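Local coordinates for protein glutathione S-transferase delta (PDB 3VK9) that probably conjugates glutathione to electrophilic compounds, as a homodimeric delta-class glutathione transferase of the silkmoth Bombyx mori, at residues Ile3-Val8 / Pro55-Asp60; Asn49-Val54 / Ser63-Arg68; Leu99-Gly104 / Leu159-Ser164. All coordinates share one frame; numbering follows the deposited sequence.

Contact 1 of 3, residues Ile3-Val8 / Pro55-Asp60; sequences IDLYYV and PTLVDD
D4 and V58 trade two backbone hydrogen bonds, D4 N to V58 O at 3.0 Å and V58 N to D4 O at 2.8 Å. Y6 and T56 do the same two residues further along, with L5 and L57 as the non-hydrogen-bonded pair between them. The short strand axes run 4.7 Å apart and 164° from parallel. This is the antiparallel pairing of strands 4-7 and 56-59 in the thioredoxin-fold domain of a glutathione transferase; the cis peptide before P55, a hallmark of that fold, leads into the second strand. Apolar contacts line both faces. On the L5 side, L5 CD1 reaches P55 CB at 3.9 Å; this face meets helices 12-24 and 67-78. On the other face the edge of the Y6 ring, at CE1, touches V58 CG2 at 3.7 Å, and T56 O lies in the ring plane; the Y6 hydroxyl bonds K31. D59 CG stands anti to the backbone N (chi1 -174°), and OD2 takes a hydrogen bond from Y73 and a salt bridge from K77, both of its own chain, and a second salt bridge from K90 of the second subunit. An alanine here would probably leave both lysines without this carboxylate and the Y73 hydroxyl without its acceptor.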
loop_
_atom_site.group_PDB
_atom_site.type_symbol
_atom_site.label_atom_id
_atom_site.label_comp_id
_atom_site.label_asym_id
_atom_site.label_seq_id
_atom_site.Cartn_x
_atom_site.Cartn_y
_atom_site.Cartn_z
ATOM N N ILE A 3 -10.821 21.145 8.643
ATOM C CA ILE A 3 -9.865 20.270 7.993
ATOM C C ILE A 3 -10.064 20.328 6.487
ATOM O O ILE A 3 -11.190 20.198 5.993
ATOM C CB ILE A 3 -10.046 18.821 8.460
ATOM C CG1 ILE A 3 -9.528 18.639 9.882
ATOM C CG2 ILE A 3 -9.311 17.869 7.544
ATOM C CD1 ILE A 3 -9.438 17.188 10.283
ATOM N N ASP A 4 -8.970 20.532 5.756
ATOM C CA ASP A 4 -9.027 20.674 4.297
ATOM C C ASP A 4 -8.743 19.368 3.564
ATOM O O ASP A 4 -7.876 18.605 3.974
ATOM C CB ASP A 4 -8.029 21.739 3.825
ATOM C CG ASP A 4 -8.302 23.110 4.423
ATOM O OD1 ASP A 4 -7.352 23.922 4.486
ATOM O OD2 ASP A 4 -9.458 23.366 4.841
ATOM N N LEU A 5 -9.482 19.119 2.489
ATOM C CA LEU A 5 -9.175 18.020 1.579
ATOM C C LEU A 5 -8.994 18.553 0.161
ATOM O O LEU A 5 -9.944 19.015 -0.460
ATOM C CB LEU A 5 -10.283 16.967 1.592
ATOM C CG LEU A 5 -9.954 15.724 0.758
ATOM C CD1 LEU A 5 -8.916 14.886 1.483
ATOM C CD2 LEU A 5 -11.190 14.868 0.431
ATOM N N TYR A 6 -7.765 18.504 -0.336
ATOM C CA TYR A 6 -7.488 18.765 -1.750
ATOM C C TYR A 6 -7.753 17.514 -2.577
ATOM O O TYR A 6 -7.213 16.460 -2.277
ATOM C CB TYR A 6 -6.040 19.205 -1.918
ATOM C CG TYR A 6 -5.753 20.488 -1.185
ATOM C CD1 TYR A 6 -5.430 20.476 0.168
ATOM C CD2 TYR A 6 -5.831 21.715 -1.836
ATOM C CE1 TYR A 6 -5.172 21.656 0.854
ATOM C CE2 TYR A 6 -5.583 22.902 -1.151
ATOM C CZ TYR A 6 -5.252 22.863 0.192
ATOM O OH TYR A 6 -5.000 24.038 0.881
ATOM N N TYR A 7 -8.568 17.645 -3.625
ATOM C CA TYR A 7 -9.033 16.505 -4.394
ATOM C C TYR A 7 -9.481 16.893 -5.816
ATOM O O TYR A 7 -9.606 18.078 -6.151
ATOM C CB TYR A 7 -10.247 15.888 -3.675
ATOM C CG TYR A 7 -11.532 16.621 -4.009
ATOM C CD1 TYR A 7 -11.695 17.958 -3.668
ATOM C CD2 TYR A 7 -12.560 15.986 -4.701
ATOM C CE1 TYR A 7 -12.860 18.650 -4.003
ATOM C CE2 TYR A 7 -13.733 16.667 -5.031
ATOM C CZ TYR A 7 -13.871 17.995 -4.678
ATOM O OH TYR A 7 -15.022 18.662 -5.003
ATOM N N VAL A 8 -9.718 15.871 -6.635
ATOM C CA VAL A 8 -10.545 15.985 -7.832
ATOM C C VAL A 8 -11.529 14.827 -7.744
ATOM O O VAL A 8 -11.182 13.770 -7.221
ATOM C CB VAL A 8 -9.732 15.886 -9.151
ATOM C CG1 VAL A 8 -8.866 17.113 -9.343
ATOM C CG2 VAL A 8 -8.888 14.635 -9.172
ATOM N N PRO A 55 -5.588 12.545 -3.183
ATOM C CA PRO A 55 -5.995 13.670 -2.337
ATOM C C PRO A 55 -4.881 14.120 -1.404
ATOM O O PRO A 55 -3.952 13.355 -1.135
ATOM C CB PRO A 55 -7.113 13.059 -1.497
ATOM C CG PRO A 55 -6.660 11.643 -1.299
ATOM C CD PRO A 55 -6.034 11.255 -2.625
ATOM N N THR A 56 -4.980 15.342 -0.891
ATOM C CA THR A 56 -4.128 15.741 0.221
ATOM C C THR A 56 -5.015 16.290 1.340
ATOM O O THR A 56 -5.764 17.258 1.147
ATOM C CB THR A 56 -3.068 16.806 -0.189
ATOM O OG1 THR A 56 -2.335 16.353 -1.336
ATOM C CG2 THR A 56 -2.099 17.087 0.949
ATOM N N LEU A 57 -4.922 15.657 2.501
ATOM C CA LEU A 57 -5.678 16.048 3.681
ATOM C C LEU A 57 -4.796 17.007 4.498
ATOM O O LEU A 57 -3.650 16.685 4.778
ATOM C CB LEU A 57 -5.984 14.779 4.488
ATOM C CG LEU A 57 -6.916 14.791 5.714
ATOM C CD1 LEU A 57 -6.240 15.287 6.978
ATOM C CD2 LEU A 57 -8.184 15.556 5.412
ATOM N N VAL A 58 -5.304 18.184 4.856
ATOM C CA VAL A 58 -4.511 19.108 5.676
ATOM C C VAL A 58 -5.243 19.445 6.962
ATOM O O VAL A 58 -6.303 20.082 6.954
ATOM C CB VAL A 58 -4.136 20.403 4.933
ATOM C CG1 VAL A 58 -3.271 21.298 5.823
ATOM C CG2 VAL A 58 -3.404 20.066 3.648
ATOM N N ASP A 59 -4.656 19.007 8.071
ATOM C CA ASP A 59 -5.296 19.092 9.370
ATOM C C ASP A 59 -4.358 19.866 10.297
ATOM O O ASP A 59 -3.538 19.279 10.999
ATOM C CB ASP A 59 -5.571 17.684 9.897
ATOM C CG ASP A 59 -6.368 17.687 11.180
ATOM O OD1 ASP A 59 -6.667 18.783 11.677
ATOM O OD2 ASP A 59 -6.686 16.596 11.703
ATOM N N ASP A 60 -4.489 21.189 10.278
ATOM C CA ASP A 60 -3.529 22.076 10.922
ATOM C C ASP A 60 -2.109 21.795 10.433
ATOM O O ASP A 60 -1.803 21.959 9.248
ATOM C CB ASP A 60 -3.616 21.956 12.444
ATOM C CG ASP A 60 -4.996 22.309 12.973
ATOM O OD1 ASP A 60 -5.817 22.836 12.187
ATOM O OD2 ASP A 60 -5.257 22.069 14.173
#

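Contact 2 of 3, residues Asn49-Val54 / Ser63-Arg68; sequences NPQHTV and SIWESR
The indole of W65 carries the side-chain amide of N49 stacked on one face, the two planes 25° apart, with N49 OD1 3.2 Å above the ring plane and over its centre. At the edge, W65 NE1 donates to Q51 OE1 at 2.9 Å. That bond is fairly straight at the hydrogen (163°) and keeps to the indole plane, but the donor sits above the carbonyl plane of Q51, whose amide stands nearly upright to the ring. P50 CD packs against W65 CH2 at 3.8 Å. The first torsion of W65 (chi1 56°) sets CG between the backbone N and the carbonyl carbon, which brings the indole against the N49 amide and its NE1 edge to Q51. N49 is gripped: OD1 accepts from Q51 N, an Asx turn, and ND2 donates to T53 OG1 at 3.1 Å. Two waters join in, one donating to Q51 OE1 and E66 OE2, the other linking T53 OG1 with W65 O. Q51 NE2 bonds T105 OG1 of the second subunit, so this corner reaches the dimer interface. The loop follows helix 43-48 and leads into strand 56-59, whereas W65 sits between strand 62-64 and helix 67-78, with E66 as that helix's N-cap residue.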
loop_
_atom_site.group_PDB
_atom_site.type_symbol
_atom_site.label_atom_id
_atom_site.label_comp_id
_atom_site.label_asym_id
_atom_site.label_seq_id
_atom_site.Cartn_x
_atom_site.Cartn_y
_atom_site.Cartn_z
ATOM N N ASN A 49 2.291 19.022 -0.319
ATOM C CA ASN A 49 2.486 17.666 -0.782
ATOM C C ASN A 49 3.545 17.634 -1.877
ATOM O O ASN A 49 3.239 17.890 -3.041
ATOM C CB ASN A 49 1.168 17.094 -1.324
ATOM C CG ASN A 49 1.319 15.671 -1.813
ATOM O OD1 ASN A 49 2.431 15.146 -1.871
ATOM N ND2 ASN A 49 0.205 15.034 -2.159
ATOM N N PRO A 50 4.795 17.327 -1.503
ATOM C CA PRO A 50 5.892 17.284 -2.474
ATOM C C PRO A 50 5.715 16.188 -3.529
ATOM O O PRO A 50 6.378 16.215 -4.557
ATOM C CB PRO A 50 7.123 17.014 -1.596
ATOM C CG PRO A 50 6.573 16.463 -0.303
ATOM C CD PRO A 50 5.261 17.128 -0.119
ATOM N N GLN A 51 4.829 15.232 -3.278
ATOM C CA GLN A 51 4.566 14.191 -4.265
ATOM C C GLN A 51 3.529 14.671 -5.277
ATOM O O GLN A 51 3.187 13.948 -6.213
ATOM C CB GLN A 51 4.086 12.904 -3.583
ATOM C CG GLN A 51 4.177 11.686 -4.486
ATOM C CD GLN A 51 4.167 10.390 -3.713
ATOM O OE1 GLN A 51 4.234 10.388 -2.478
ATOM N NE2 GLN A 51 4.088 9.271 -4.437
ATOM N N HIS A 52 3.036 15.893 -5.073
ATOM C CA HIS A 52 2.071 16.515 -5.978
ATOM C C HIS A 52 0.963 15.593 -6.488
ATOM O O HIS A 52 0.717 15.515 -7.689
ATOM C CB HIS A 52 2.757 17.260 -7.145
ATOM C CG HIS A 52 3.648 16.413 -8.005
ATOM N ND1 HIS A 52 3.166 15.600 -9.012
ATOM C CD2 HIS A 52 4.998 16.313 -8.063
ATOM C CE1 HIS A 52 4.174 15.013 -9.627
ATOM N NE2 HIS A 52 5.299 15.424 -9.067
ATOM N N THR A 53 0.291 14.920 -5.557
ATOM C CA THR A 53 -0.843 14.056 -5.872
ATOM C C THR A 53 -2.096 14.530 -5.145
ATOM O O THR A 53 -2.039 15.420 -4.280
ATOM C CB THR A 53 -0.577 12.617 -5.409
ATOM O OG1 THR A 53 -0.321 12.615 -3.999
ATOM C CG2 THR A 53 0.624 12.006 -6.165
ATOM N N VAL A 54 -3.228 13.935 -5.505
ATOM C CA VAL A 54 -4.447 14.064 -4.712
ATOM C C VAL A 54 -4.878 12.668 -4.316
ATOM O O VAL A 54 -4.566 11.707 -5.016
ATOM C CB VAL A 54 -5.568 14.759 -5.483
ATOM C CG1 VAL A 54 -5.233 16.256 -5.681
ATOM C CG2 VAL A 54 -5.789 14.083 -6.807
ATOM N N SER A 63 -0.103 17.337 7.088
ATOM C CA SER A 63 -0.484 17.072 5.722
ATOM C C SER A 63 -0.221 15.593 5.427
ATOM O O SER A 63 0.900 15.111 5.602
ATOM C CB SER A 63 0.330 17.972 4.784
ATOM O OG SER A 63 0.132 17.611 3.435
ATOM N N ILE A 64 -1.245 14.859 4.995
ATOM C CA ILE A 64 -1.029 13.481 4.535
ATOM C C ILE A 64 -1.801 13.200 3.254
ATOM O O ILE A 64 -2.935 13.658 3.091
ATOM C CB ILE A 64 -1.405 12.443 5.599
ATOM C CG1 ILE A 64 -2.867 12.576 5.988
ATOM C CG2 ILE A 64 -0.524 12.587 6.839
ATOM C CD1 ILE A 64 -3.312 11.480 6.914
ATOM N N TRP A 65 -1.193 12.444 2.345
ATOM C CA TRP A 65 -1.760 12.318 1.011
ATOM C C TRP A 65 -2.035 10.904 0.471
ATOM O O TRP A 65 -2.583 10.756 -0.620
ATOM C CB TRP A 65 -0.935 13.120 0.006
ATOM C CG TRP A 65 0.532 12.779 -0.051
ATOM C CD1 TRP A 65 1.130 11.853 -0.865
ATOM C CD2 TRP A 65 1.591 13.387 0.713
ATOM N NE1 TRP A 65 2.485 11.845 -0.650
ATOM C CE2 TRP A 65 2.795 12.773 0.310
ATOM C CE3 TRP A 65 1.633 14.376 1.698
ATOM C CZ2 TRP A 65 4.021 13.116 0.855
ATOM C CZ3 TRP A 65 2.860 14.722 2.238
ATOM C CH2 TRP A 65 4.038 14.097 1.813
ATOM N N GLU A 66 -1.662 9.874 1.212
ATOM C CA GLU A 66 -2.040 8.533 0.803
ATOM C C GLU A 66 -3.484 8.315 1.254
ATOM O O GLU A 66 -3.772 8.331 2.449
ATOM C CB GLU A 66 -1.090 7.507 1.421
ATOM C CG GLU A 66 0.323 7.581 0.835
ATOM C CD GLU A 66 0.392 6.984 -0.586
ATOM O OE1 GLU A 66 -0.525 6.217 -0.956
ATOM O OE2 GLU A 66 1.349 7.289 -1.329
ATOM N N SER A 67 -4.382 8.127 0.293
ATOM C CA SER A 67 -5.802 7.979 0.580
ATOM C C SER A 67 -5.988 6.947 1.687
ATOM O O SER A 67 -6.788 7.135 2.592
ATOM C CB SER A 67 -6.564 7.535 -0.670
ATOM O OG SER A 67 -6.019 6.327 -1.167
ATOM N N ARG A 68 -5.227 5.864 1.615
ATOM C CA ARG A 68 -5.412 4.751 2.549
ATOM C C ARG A 68 -4.929 5.035 3.964
ATOM O O ARG A 68 -5.400 4.406 4.902
ATOM C CB ARG A 68 -4.823 3.457 1.967
ATOM C CG ARG A 68 -5.575 3.051 0.686
ATOM C CD ARG A 68 -4.827 2.031 -0.154
ATOM N NE ARG A 68 -5.450 1.854 -1.463
ATOM C CZ ARG A 68 -5.167 2.603 -2.527
ATOM N NH1 ARG A 68 -4.271 3.591 -2.439
ATOM N NH2 ARG A 68 -5.795 2.381 -3.677
HETATM O O HOH W 1 3.454 8.524 -0.616
HETATM O O HOH W 2 -1.524 10.414 -3.058
#

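Contact 3 of 3, residues Leu99-Gly104 / Leu159-Ser164; sequences LYFDIG and LSLIAS
The carboxylate of D102 accepts hydrogen bonds from S160 and S164, one turn apart on the neighbouring helix. The pairing joins helices 89-119 and 156-167 within the all-helical C-terminal domain of the glutathione transferase fold; their short segments run nearly parallel, 23° apart, with axes 9.5 Å from each other. D102, L161 and S160 bury the most surface. With CG anti to the backbone N (chi1 -178°), D102 reaches across to the other helix and divides its oxygens: OD1 takes S164 OG at 2.8 Å, OD2 takes S160 OG at 2.6 Å. OD2 also forms a salt bridge with R68 of helix 67-78, which would be expected to favour the charged form of this buried acid. L161 packs beside the aspartate, its CD2 lying 3.6 Å from D102 CB and bridging to F101 CD2 at 4.0 Å. The F101 ring in turn meets F142 edge-to-face, and L161 rests on W184 of helix 179-191. Nearer the start of both segments, L99 CD2 touches S160 CB at 3.7 Å. The two serine bonds use different sides of the carboxylate: S164 OG approaches the syn lone pair of D102 OD1, while S160 OG meets D102 OD2 on the anti side, 29° out of the carboxylate plane.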
loop_
_atom_site.group_PDB
_atom_site.type_symbol
_atom_site.label_atom_id
_atom_site.label_comp_id
_atom_site.label_asym_id
_atom_site.label_seq_id
_atom_site.Cartn_x
_atom_site.Cartn_y
_atom_site.Cartn_z
ATOM N N LEU A 99 -6.540 -3.246 2.375
ATOM C CA LEU A 99 -6.054 -1.948 1.901
ATOM C C LEU A 99 -4.753 -2.087 1.095
ATOM O O LEU A 99 -4.610 -1.472 0.038
ATOM C CB LEU A 99 -5.906 -0.944 3.055
ATOM C CG LEU A 99 -7.220 -0.434 3.679
ATOM C CD1 LEU A 99 -6.947 0.365 4.969
ATOM C CD2 LEU A 99 -8.037 0.379 2.668
ATOM N N TYR A 100 -3.823 -2.911 1.584
ATOM C CA TYR A 100 -2.579 -3.158 0.861
ATOM C C TYR A 100 -2.790 -3.952 -0.434
ATOM O O TYR A 100 -2.119 -3.707 -1.438
ATOM C CB TYR A 100 -1.530 -3.785 1.780
ATOM C CG TYR A 100 -1.016 -2.760 2.744
ATOM C CD1 TYR A 100 -0.131 -1.774 2.306
ATOM C CD2 TYR A 100 -1.451 -2.728 4.071
ATOM C CE1 TYR A 100 0.340 -0.809 3.149
ATOM C CE2 TYR A 100 -0.980 -1.740 4.943
ATOM C CZ TYR A 100 -0.082 -0.790 4.462
ATOM O OH TYR A 100 0.410 0.201 5.259
ATOM N N PHE A 101 -3.754 -4.863 -0.416
ATOM C CA PHE A 101 -4.183 -5.550 -1.634
ATOM C C PHE A 101 -4.681 -4.534 -2.665
ATOM O O PHE A 101 -4.354 -4.610 -3.847
ATOM C CB PHE A 101 -5.297 -6.542 -1.303
ATOM C CG PHE A 101 -6.009 -7.086 -2.510
ATOM C CD1 PHE A 101 -5.407 -8.062 -3.319
ATOM C CD2 PHE A 101 -7.298 -6.659 -2.821
ATOM C CE1 PHE A 101 -6.075 -8.583 -4.426
ATOM C CE2 PHE A 101 -7.972 -7.165 -3.933
ATOM C CZ PHE A 101 -7.350 -8.131 -4.739
ATOM N N ASP A 102 -5.495 -3.592 -2.202
ATOM C CA ASP A 102 -6.025 -2.538 -3.053
ATOM C C ASP A 102 -4.908 -1.725 -3.742
ATOM O O ASP A 102 -4.834 -1.677 -4.978
ATOM C CB ASP A 102 -6.949 -1.611 -2.249
ATOM C CG ASP A 102 -7.566 -0.514 -3.112
ATOM O OD1 ASP A 102 -7.903 -0.816 -4.291
ATOM O OD2 ASP A 102 -7.700 0.632 -2.609
ATOM N N ILE A 103 -4.025 -1.106 -2.964
ATOM C CA ILE A 103 -2.987 -0.267 -3.574
ATOM C C ILE A 103 -1.935 -1.064 -4.382
ATOM O O ILE A 103 -1.589 -0.687 -5.498
ATOM C CB ILE A 103 -2.274 0.635 -2.536
ATOM C CG1 ILE A 103 -1.358 1.640 -3.253
ATOM C CG2 ILE A 103 -1.504 -0.212 -1.514
ATOM C CD1 ILE A 103 -0.789 2.752 -2.351
ATOM N N GLY A 104 -1.441 -2.159 -3.816
ATOM C CA GLY A 104 -0.314 -2.877 -4.394
ATOM C C GLY A 104 -0.663 -3.884 -5.469
ATOM O O GLY A 104 0.177 -4.262 -6.289
ATOM N N LEU A 159 -14.688 0.645 1.106
ATOM C CA LEU A 159 -14.820 1.953 0.491
ATOM C C LEU A 159 -13.642 2.269 -0.448
ATOM O O LEU A 159 -13.819 2.810 -1.540
ATOM C CB LEU A 159 -14.968 3.029 1.578
ATOM C CG LEU A 159 -16.121 2.866 2.579
ATOM C CD1 LEU A 159 -16.153 4.039 3.600
ATOM C CD2 LEU A 159 -17.447 2.745 1.861
ATOM N N SER A 160 -12.441 1.929 -0.014
ATOM C CA SER A 160 -11.257 2.111 -0.851
ATOM C C SER A 160 -11.318 1.171 -2.060
ATOM O O SER A 160 -11.079 1.589 -3.190
ATOM C CB SER A 160 -9.984 1.872 -0.035
ATOM O OG SER A 160 -8.836 2.101 -0.820
ATOM N N LEU A 161 -11.656 -0.094 -1.818
ATOM C CA LEU A 161 -11.718 -1.066 -2.908
ATOM C C LEU A 161 -12.820 -0.751 -3.910
ATOM O O LEU A 161 -12.658 -0.982 -5.112
ATOM C CB LEU A 161 -11.862 -2.507 -2.386
ATOM C CG LEU A 161 -10.539 -3.244 -2.105
ATOM C CD1 LEU A 161 -10.743 -4.516 -1.259
ATOM C CD2 LEU A 161 -9.754 -3.566 -3.390
ATOM N N ILE A 162 -13.946 -0.228 -3.434
ATOM C CA ILE A 162 -15.008 0.046 -4.372
ATOM C C ILE A 162 -14.668 1.258 -5.219
ATOM O O ILE A 162 -14.981 1.287 -6.397
ATOM C CB ILE A 162 -16.430 0.116 -3.740
ATOM C CG1 ILE A 162 -17.478 -0.083 -4.847
ATOM C CG2 ILE A 162 -16.652 1.430 -3.026
ATOM C CD1 ILE A 162 -18.830 -0.527 -4.359
ATOM N N ALA A 163 -13.965 2.236 -4.643
ATOM C CA ALA A 163 -13.523 3.376 -5.437
ATOM C C ALA A 163 -12.611 2.907 -6.572
ATOM O O ALA A 163 -12.710 3.394 -7.706
ATOM C CB ALA A 163 -12.821 4.418 -4.574
ATOM N N SER A 164 -11.731 1.956 -6.269
ATOM C CA SER A 164 -10.884 1.346 -7.307
ATOM C C SER A 164 -11.696 0.520 -8.318
ATOM O O SER A 164 -11.702 0.823 -9.514
ATOM C CB SER A 164 -9.810 0.470 -6.666
ATOM O OG SER A 164 -8.979 1.247 -5.830
#

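Contacts 1 and 2 are woven together: their segments alternate along the chain, their centres lie 9 Å apart, and strands 56-59 and 62-64 are neighbours in one sheet. L57 N lies 2.9 Å from I64 O, probably a hydrogen bond, and T56 OG1 lies 3.0 Å from N49 ND2. Contact 3 belongs to the helical domain, its centre about 16 Å from that of contact 2 and about 19 Å from that of contact 1. R68 joins the domains, its NH2 2.8 Å from D102 OD2 in a salt bridge. Contact 1 has no direct touch with contact 3. A glycerol, probably from crystallisation, sits about 4 Å from the Y6 side chain.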